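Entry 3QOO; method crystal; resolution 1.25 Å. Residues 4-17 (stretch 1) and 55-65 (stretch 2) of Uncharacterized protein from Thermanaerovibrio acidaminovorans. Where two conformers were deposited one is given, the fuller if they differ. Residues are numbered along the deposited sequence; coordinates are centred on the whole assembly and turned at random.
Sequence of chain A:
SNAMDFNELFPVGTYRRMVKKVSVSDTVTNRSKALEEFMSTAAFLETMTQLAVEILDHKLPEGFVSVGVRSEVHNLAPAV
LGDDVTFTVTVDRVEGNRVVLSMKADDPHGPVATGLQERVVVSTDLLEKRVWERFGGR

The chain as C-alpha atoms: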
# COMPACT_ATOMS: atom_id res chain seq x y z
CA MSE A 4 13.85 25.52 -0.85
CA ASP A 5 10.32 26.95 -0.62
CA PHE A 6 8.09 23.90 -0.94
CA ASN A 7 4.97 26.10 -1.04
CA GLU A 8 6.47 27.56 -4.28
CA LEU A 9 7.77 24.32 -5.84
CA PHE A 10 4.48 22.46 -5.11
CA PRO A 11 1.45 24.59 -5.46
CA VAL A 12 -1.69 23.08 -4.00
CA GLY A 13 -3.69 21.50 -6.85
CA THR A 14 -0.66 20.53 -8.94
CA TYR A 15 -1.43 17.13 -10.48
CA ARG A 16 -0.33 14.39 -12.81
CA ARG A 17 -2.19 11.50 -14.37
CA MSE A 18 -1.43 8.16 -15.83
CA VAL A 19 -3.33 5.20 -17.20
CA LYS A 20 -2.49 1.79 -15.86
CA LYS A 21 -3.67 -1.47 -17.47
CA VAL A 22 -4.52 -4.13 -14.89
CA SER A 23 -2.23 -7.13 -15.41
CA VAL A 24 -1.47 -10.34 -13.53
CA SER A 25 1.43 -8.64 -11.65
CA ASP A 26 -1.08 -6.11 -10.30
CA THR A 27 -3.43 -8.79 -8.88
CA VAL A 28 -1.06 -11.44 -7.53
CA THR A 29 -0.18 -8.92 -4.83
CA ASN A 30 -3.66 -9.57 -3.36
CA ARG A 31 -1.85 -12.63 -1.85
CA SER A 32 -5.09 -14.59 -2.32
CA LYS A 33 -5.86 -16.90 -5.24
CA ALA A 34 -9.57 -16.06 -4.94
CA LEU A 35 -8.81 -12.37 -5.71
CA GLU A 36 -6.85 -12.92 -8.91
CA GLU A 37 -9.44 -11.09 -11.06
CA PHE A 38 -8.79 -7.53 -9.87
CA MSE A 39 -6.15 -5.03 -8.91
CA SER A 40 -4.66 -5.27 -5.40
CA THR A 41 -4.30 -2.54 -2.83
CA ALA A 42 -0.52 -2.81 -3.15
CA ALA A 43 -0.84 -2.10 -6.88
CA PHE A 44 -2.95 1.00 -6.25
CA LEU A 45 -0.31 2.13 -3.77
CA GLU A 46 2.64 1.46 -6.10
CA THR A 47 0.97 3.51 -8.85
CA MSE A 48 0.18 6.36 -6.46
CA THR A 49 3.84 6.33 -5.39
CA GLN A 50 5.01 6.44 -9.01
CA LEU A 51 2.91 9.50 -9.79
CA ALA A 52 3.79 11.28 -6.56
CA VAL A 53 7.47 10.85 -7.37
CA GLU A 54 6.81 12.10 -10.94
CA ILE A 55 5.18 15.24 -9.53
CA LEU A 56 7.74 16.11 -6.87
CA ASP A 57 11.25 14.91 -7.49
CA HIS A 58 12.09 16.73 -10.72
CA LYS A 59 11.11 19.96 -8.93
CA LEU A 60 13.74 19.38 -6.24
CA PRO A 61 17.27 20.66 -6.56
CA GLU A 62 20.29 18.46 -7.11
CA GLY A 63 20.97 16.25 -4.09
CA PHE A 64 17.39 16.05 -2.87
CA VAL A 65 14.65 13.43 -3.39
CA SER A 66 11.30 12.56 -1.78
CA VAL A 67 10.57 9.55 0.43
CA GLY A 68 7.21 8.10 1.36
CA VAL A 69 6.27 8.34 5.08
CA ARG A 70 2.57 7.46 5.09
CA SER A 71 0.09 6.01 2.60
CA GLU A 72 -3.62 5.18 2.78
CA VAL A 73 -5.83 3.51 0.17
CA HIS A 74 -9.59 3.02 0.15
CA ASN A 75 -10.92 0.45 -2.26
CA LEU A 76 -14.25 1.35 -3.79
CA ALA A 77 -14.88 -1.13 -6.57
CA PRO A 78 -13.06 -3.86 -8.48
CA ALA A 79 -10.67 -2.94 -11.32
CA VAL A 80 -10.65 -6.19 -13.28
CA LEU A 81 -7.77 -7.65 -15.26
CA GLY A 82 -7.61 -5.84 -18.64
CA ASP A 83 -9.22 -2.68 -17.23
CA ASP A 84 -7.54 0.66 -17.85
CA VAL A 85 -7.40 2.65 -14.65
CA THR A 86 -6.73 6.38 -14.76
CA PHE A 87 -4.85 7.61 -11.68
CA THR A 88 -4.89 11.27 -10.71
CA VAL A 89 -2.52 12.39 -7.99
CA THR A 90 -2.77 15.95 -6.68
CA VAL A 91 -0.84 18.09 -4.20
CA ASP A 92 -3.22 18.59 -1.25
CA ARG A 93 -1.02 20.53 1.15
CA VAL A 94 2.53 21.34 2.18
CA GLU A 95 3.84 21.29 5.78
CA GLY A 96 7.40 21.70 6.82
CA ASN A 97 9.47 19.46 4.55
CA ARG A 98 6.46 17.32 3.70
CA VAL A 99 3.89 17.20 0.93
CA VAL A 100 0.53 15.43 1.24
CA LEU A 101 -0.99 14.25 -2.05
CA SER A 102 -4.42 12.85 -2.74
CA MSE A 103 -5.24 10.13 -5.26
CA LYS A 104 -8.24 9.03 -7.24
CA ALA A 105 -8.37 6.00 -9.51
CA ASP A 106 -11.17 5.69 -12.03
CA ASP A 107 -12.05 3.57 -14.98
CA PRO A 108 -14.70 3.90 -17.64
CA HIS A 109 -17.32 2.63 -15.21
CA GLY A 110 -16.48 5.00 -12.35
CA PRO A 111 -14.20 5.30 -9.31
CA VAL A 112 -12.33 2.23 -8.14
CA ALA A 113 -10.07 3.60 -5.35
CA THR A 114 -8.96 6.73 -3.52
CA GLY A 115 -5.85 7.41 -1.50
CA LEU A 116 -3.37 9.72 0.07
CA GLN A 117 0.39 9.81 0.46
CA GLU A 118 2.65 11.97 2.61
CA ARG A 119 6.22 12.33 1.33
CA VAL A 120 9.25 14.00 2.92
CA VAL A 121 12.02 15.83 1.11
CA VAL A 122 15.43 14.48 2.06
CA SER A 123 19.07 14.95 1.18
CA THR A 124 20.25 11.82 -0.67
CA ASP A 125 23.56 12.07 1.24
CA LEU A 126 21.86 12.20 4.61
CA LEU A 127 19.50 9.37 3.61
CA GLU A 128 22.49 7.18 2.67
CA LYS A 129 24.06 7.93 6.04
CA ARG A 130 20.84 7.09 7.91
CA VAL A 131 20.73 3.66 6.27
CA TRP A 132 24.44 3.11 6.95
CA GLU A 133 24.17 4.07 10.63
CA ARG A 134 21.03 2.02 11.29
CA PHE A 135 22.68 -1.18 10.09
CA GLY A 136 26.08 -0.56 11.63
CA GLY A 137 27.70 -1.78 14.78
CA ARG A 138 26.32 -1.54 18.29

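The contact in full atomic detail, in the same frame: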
# COMPACT_ATOMS: atom_id res chain seq x y z
N MSE A 4 15.05 26.04 -0.12
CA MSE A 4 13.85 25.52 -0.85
C MSE A 4 12.58 26.07 -0.21
O MSE A 4 12.46 26.05 1.02
CB MSE A 4 13.78 23.99 -0.79
CG MSE A 4 14.71 23.28 -1.74
SE MSE A 4 14.74 21.42 -1.30
CE MSE A 4 15.89 21.55 0.25
N ASP A 5 11.65 26.52 -1.05
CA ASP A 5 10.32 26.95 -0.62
C ASP A 5 9.32 25.98 -1.21
O ASP A 5 8.90 26.13 -2.37
CB ASP A 5 10.02 28.38 -1.09
CG ASP A 5 8.67 28.91 -0.54
OD1 ASP A 5 7.59 28.42 -0.96
OD2 ASP A 5 8.69 29.82 0.31
N PHE A 6 8.93 24.99 -0.42
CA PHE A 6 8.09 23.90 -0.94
C PHE A 6 6.70 24.41 -1.29
O PHE A 6 6.06 23.86 -2.15
CB PHE A 6 8.03 22.69 0.02
CG PHE A 6 9.40 22.14 0.38
CD1 PHE A 6 10.23 21.65 -0.60
CD2 PHE A 6 9.85 22.13 1.70
CE1 PHE A 6 11.48 21.15 -0.29
CE2 PHE A 6 11.10 21.63 2.03
CZ PHE A 6 11.92 21.13 1.04
N ASN A 7 6.26 25.51 -0.67
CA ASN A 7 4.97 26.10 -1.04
C ASN A 7 5.03 26.60 -2.49
O ASN A 7 4.05 26.52 -3.21
CB ASN A 7 4.55 27.25 -0.08
CG ASN A 7 4.50 26.80 1.39
OD1 ASN A 7 3.64 26.02 1.80
ND2 ASN A 7 5.41 27.34 2.20
N GLU A 8 6.20 27.14 -2.89
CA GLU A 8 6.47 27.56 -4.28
C GLU A 8 6.67 26.42 -5.29
O GLU A 8 6.16 26.46 -6.40
CB GLU A 8 7.74 28.47 -4.33
CG GLU A 8 8.20 28.84 -5.79
CD GLU A 8 9.73 28.88 -6.03
OE1 GLU A 8 10.13 29.40 -7.09
OE2 GLU A 8 10.53 28.39 -5.19
N LEU A 9 7.49 25.43 -4.92
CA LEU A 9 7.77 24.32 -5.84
C LEU A 9 6.53 23.46 -6.07
O LEU A 9 6.41 22.91 -7.16
CB LEU A 9 8.90 23.44 -5.32
CG LEU A 9 10.26 24.10 -5.09
CD1 LEU A 9 11.20 23.17 -4.38
CD2 LEU A 9 10.91 24.58 -6.39
N PHE A 10 5.61 23.40 -5.09
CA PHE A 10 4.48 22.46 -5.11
C PHE A 10 3.19 23.16 -4.81
O PHE A 10 2.61 22.92 -3.74
CB PHE A 10 4.67 21.32 -4.09
CG PHE A 10 5.94 20.63 -4.27
CD1 PHE A 10 6.25 20.18 -5.54
CD2 PHE A 10 6.87 20.51 -3.26
CE1 PHE A 10 7.46 19.63 -5.79
CE2 PHE A 10 8.08 19.93 -3.53
CZ PHE A 10 8.35 19.46 -4.77
N PRO A 11 2.69 23.95 -5.77
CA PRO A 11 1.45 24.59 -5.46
C PRO A 11 0.34 23.59 -5.20
O PRO A 11 0.24 22.58 -5.90
CB PRO A 11 1.17 25.44 -6.70
CG PRO A 11 2.45 25.60 -7.32
CD PRO A 11 3.22 24.40 -7.05
N VAL A 12 -0.51 23.87 -4.23
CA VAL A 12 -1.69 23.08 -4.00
C VAL A 12 -2.49 22.98 -5.30
O VAL A 12 -2.65 23.98 -6.00
CB VAL A 12 -2.53 23.69 -2.84
CG1 VAL A 12 -3.88 23.03 -2.73
CG2 VAL A 12 -1.78 23.54 -1.54
N GLY A 13 -2.92 21.77 -5.64
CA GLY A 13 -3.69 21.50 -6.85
C GLY A 13 -2.87 20.99 -8.01
O GLY A 13 -3.43 20.51 -8.98
N THR A 14 -1.55 21.09 -7.92
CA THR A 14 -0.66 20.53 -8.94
C THR A 14 -0.93 19.04 -9.07
O THR A 14 -0.96 18.34 -8.06
CB THR A 14 0.82 20.75 -8.56
OG1 THR A 14 1.06 22.15 -8.40
CG2 THR A 14 1.75 20.20 -9.63
N TYR A 15 -1.11 18.54 -10.28
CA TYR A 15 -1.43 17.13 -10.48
C TYR A 15 -0.80 16.52 -11.68
O TYR A 15 -0.40 17.21 -12.62
CB TYR A 15 -2.95 16.89 -10.53
CG TYR A 15 -3.60 17.14 -11.88
CD1 TYR A 15 -3.74 16.10 -12.80
CD2 TYR A 15 -4.08 18.37 -12.24
CE1 TYR A 15 -4.36 16.28 -14.03
CE2 TYR A 15 -4.71 18.56 -13.47
CZ TYR A 15 -4.84 17.54 -14.36
OH TYR A 15 -5.42 17.71 -15.59
N ARG A 16 -0.69 15.20 -11.66
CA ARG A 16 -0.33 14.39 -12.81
C ARG A 16 -1.28 13.20 -12.89
O ARG A 16 -1.89 12.78 -11.89
CB ARG A 16 1.13 13.94 -12.74
CG ARG A 16 2.14 15.10 -12.85
CD ARG A 16 3.57 14.57 -12.85
NE ARG A 16 3.92 14.09 -14.18
CZ ARG A 16 4.52 14.82 -15.12
NH1 ARG A 16 4.88 16.08 -14.89
NH2 ARG A 16 4.77 14.28 -16.31
N ARG A 17 -1.37 12.65 -14.09
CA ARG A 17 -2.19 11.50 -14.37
C ARG A 17 -1.42 10.46 -15.09
O ARG A 17 -0.52 10.78 -15.86
CB ARG A 17 -3.36 11.88 -15.23
CG ARG A 17 -4.49 12.46 -14.55
CD ARG A 17 -5.66 12.59 -15.48
NE ARG A 17 -6.84 12.84 -14.75
CZ ARG A 17 -8.04 13.01 -15.27
NH1 ARG A 17 -8.20 13.04 -16.59
NH2 ARG A 17 -9.07 13.21 -14.45
N ILE A 55 5.57 13.87 -9.78
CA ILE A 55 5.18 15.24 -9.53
C ILE A 55 6.28 15.99 -8.80
O ILE A 55 6.59 17.13 -9.13
CB ILE A 55 3.88 15.29 -8.70
CG1 ILE A 55 2.70 14.74 -9.49
CG2 ILE A 55 3.58 16.70 -8.19
CD1 ILE A 55 1.52 14.36 -8.69
N LEU A 56 6.87 15.37 -7.78
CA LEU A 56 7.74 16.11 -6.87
C LEU A 56 9.21 16.14 -7.25
O LEU A 56 9.83 17.18 -7.19
CB LEU A 56 7.68 15.52 -5.46
CG LEU A 56 6.29 15.48 -4.80
CD1 LEU A 56 6.44 14.90 -3.41
CD2 LEU A 56 5.66 16.87 -4.74
N ASP A 57 9.79 15.00 -7.61
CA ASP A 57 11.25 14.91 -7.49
C ASP A 57 11.98 15.78 -8.49
O ASP A 57 13.02 16.37 -8.17
CB ASP A 57 11.74 13.45 -7.52
CG ASP A 57 11.45 12.75 -6.21
OD1 ASP A 57 10.44 13.05 -5.59
OD2 ASP A 57 12.28 11.97 -5.76
N HIS A 58 11.43 15.91 -9.70
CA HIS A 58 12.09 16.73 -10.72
C HIS A 58 12.05 18.21 -10.36
O HIS A 58 12.77 19.00 -10.95
CB HIS A 58 11.55 16.44 -12.13
CG HIS A 58 10.17 16.96 -12.37
ND1 HIS A 58 9.03 16.29 -11.97
CD2 HIS A 58 9.74 18.08 -13.01
CE1 HIS A 58 7.97 16.99 -12.34
NE2 HIS A 58 8.37 18.07 -12.98
N LYS A 59 11.19 18.59 -9.42
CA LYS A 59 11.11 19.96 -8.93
C LYS A 59 12.05 20.25 -7.78
O LYS A 59 12.14 21.41 -7.35
CB LYS A 59 9.67 20.29 -8.52
CG LYS A 59 8.63 20.12 -9.62
CD LYS A 59 8.84 21.05 -10.76
CE LYS A 59 8.72 22.51 -10.35
NZ LYS A 59 8.72 23.39 -11.54
N LEU A 60 12.78 19.23 -7.31
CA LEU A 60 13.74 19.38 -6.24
C LEU A 60 15.12 19.60 -6.78
O LEU A 60 15.47 19.02 -7.78
CB LEU A 60 13.74 18.13 -5.33
CG LEU A 60 12.40 17.79 -4.70
CD1 LEU A 60 12.51 16.44 -3.99
CD2 LEU A 60 12.01 18.89 -3.75
N PRO A 61 15.93 20.40 -6.08
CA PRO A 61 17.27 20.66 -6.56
C PRO A 61 18.18 19.47 -6.42
O PRO A 61 17.89 18.54 -5.64
CB PRO A 61 17.74 21.81 -5.68
CG PRO A 61 16.97 21.75 -4.48
CD PRO A 61 15.63 21.16 -4.85
N GLU A 62 19.30 19.52 -7.12
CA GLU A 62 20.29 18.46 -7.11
C GLU A 62 20.67 18.08 -5.69
O GLU A 62 20.97 18.95 -4.86
CB GLU A 62 21.54 18.92 -7.89
CG GLU A 62 22.63 17.86 -8.13
CD GLU A 62 23.89 18.50 -8.75
OE1 GLU A 62 24.28 19.57 -8.26
OE2 GLU A 62 24.48 17.94 -9.72
N GLY A 63 20.63 16.78 -5.41
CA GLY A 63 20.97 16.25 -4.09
C GLY A 63 19.80 15.97 -3.20
O GLY A 63 20.02 15.51 -2.07
N PHE A 64 18.59 16.26 -3.67
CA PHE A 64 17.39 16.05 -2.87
C PHE A 64 16.41 15.15 -3.63
O PHE A 64 16.30 15.23 -4.85
CB PHE A 64 16.74 17.39 -2.51
CG PHE A 64 17.58 18.21 -1.58
CD1 PHE A 64 17.45 18.11 -0.20
CD2 PHE A 64 18.58 19.01 -2.07
CE1 PHE A 64 18.28 18.84 0.64
CE2 PHE A 64 19.40 19.71 -1.22
CZ PHE A 64 19.25 19.65 0.12
N VAL A 65 15.70 14.31 -2.88
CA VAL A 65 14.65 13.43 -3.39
C VAL A 65 13.52 13.39 -2.37
O VAL A 65 13.66 13.86 -1.25
CB VAL A 65 15.18 11.99 -3.68
CG1 VAL A 65 16.28 12.00 -4.83
CG2 VAL A 65 15.67 11.35 -2.40

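No hydrogen bond joins the two stretches, so the 617 Å² buried between them, both sides summed, must be explained by packing. Met4, modelled as selenomethionine, opens the contact. Its CA-to-CB bond points toward stretch 2, and with chi angles m, t, m its tip lies over one face of the Phe64 ring: CE is 3.8 Å from the centroid of that ring and 17° off the normal, which qualifies as a CH-pi contact. The selenium follows at 4.5 Å from the same Phe64 centroid, also 17° off the normal, and Met4 SE packs on Pro61 CD at 3.7 Å.

Asp5 does not reach stretch 2, but it fixes the start of the helix at 6-9. Its OD1 accepts from Glu8 N at 2.7 Å with an N-H...acceptor angle of 143°, a capping bond. Asp5 O accepts from Leu9 N at 3.0 Å, and Phe6 O from Phe10 N at 3.0 Å. Of the helical residues, Asn7 and Glu8 make no contact across the interface. Phe6 contributes modestly, its CE1 standing 4.2 Å from Leu60 CD2. Leu9 points directly toward stretch 2, and its CD2 approaches Lys59 O to 3.5 Å, a carbon-to-carbonyl approach that reflects close packing.

Phe10, the first residue to leave helical phi/psi, is buried and has 88 Å² covered. Its CA-to-CB bond runs sideways, yet chi1 of -54° (m) carries the ring in among stretch 2 side chains. Leu56 CD2 sits over one face, 3.5 Å from the Phe10 centroid and 17° off the normal, a second CH-pi contact. Leu60 CD2 instead lies at the ring edge, near its plane, 3.8 Å from Phe10 CZ. Lys59 supplies aliphatic surface, its CB 3.6 Å from Phe10 CE1, while the end of its side chain leads away.

Pro11 to Thr14 form a type II turn, with Thr14 N donating to Pro11 O at 3.1 Å; Thr14 OG1 donates to that same Pro11 O at 2.7 Å. With phi/psi of 97/-13, Gly13 occupies a position where a CB would jam against the preceding carbonyl O. At the end of the turn, Thr14 CG2 lies 4.2 Å from Ile55 CG2.

In the strand, Tyr15 and Arg17 point away, whereas Arg16 between them points toward stretch 2. Arg16 CG meets Ile55 CG1 at 3.4 Å, so the aliphatic part of the arginine covers the isoleucine. Its guanidinium reaches His58 obliquely, with Arg16 NH1 4.1 Å from His58 CE1, a contact without stacking or hydrogen-bond geometry.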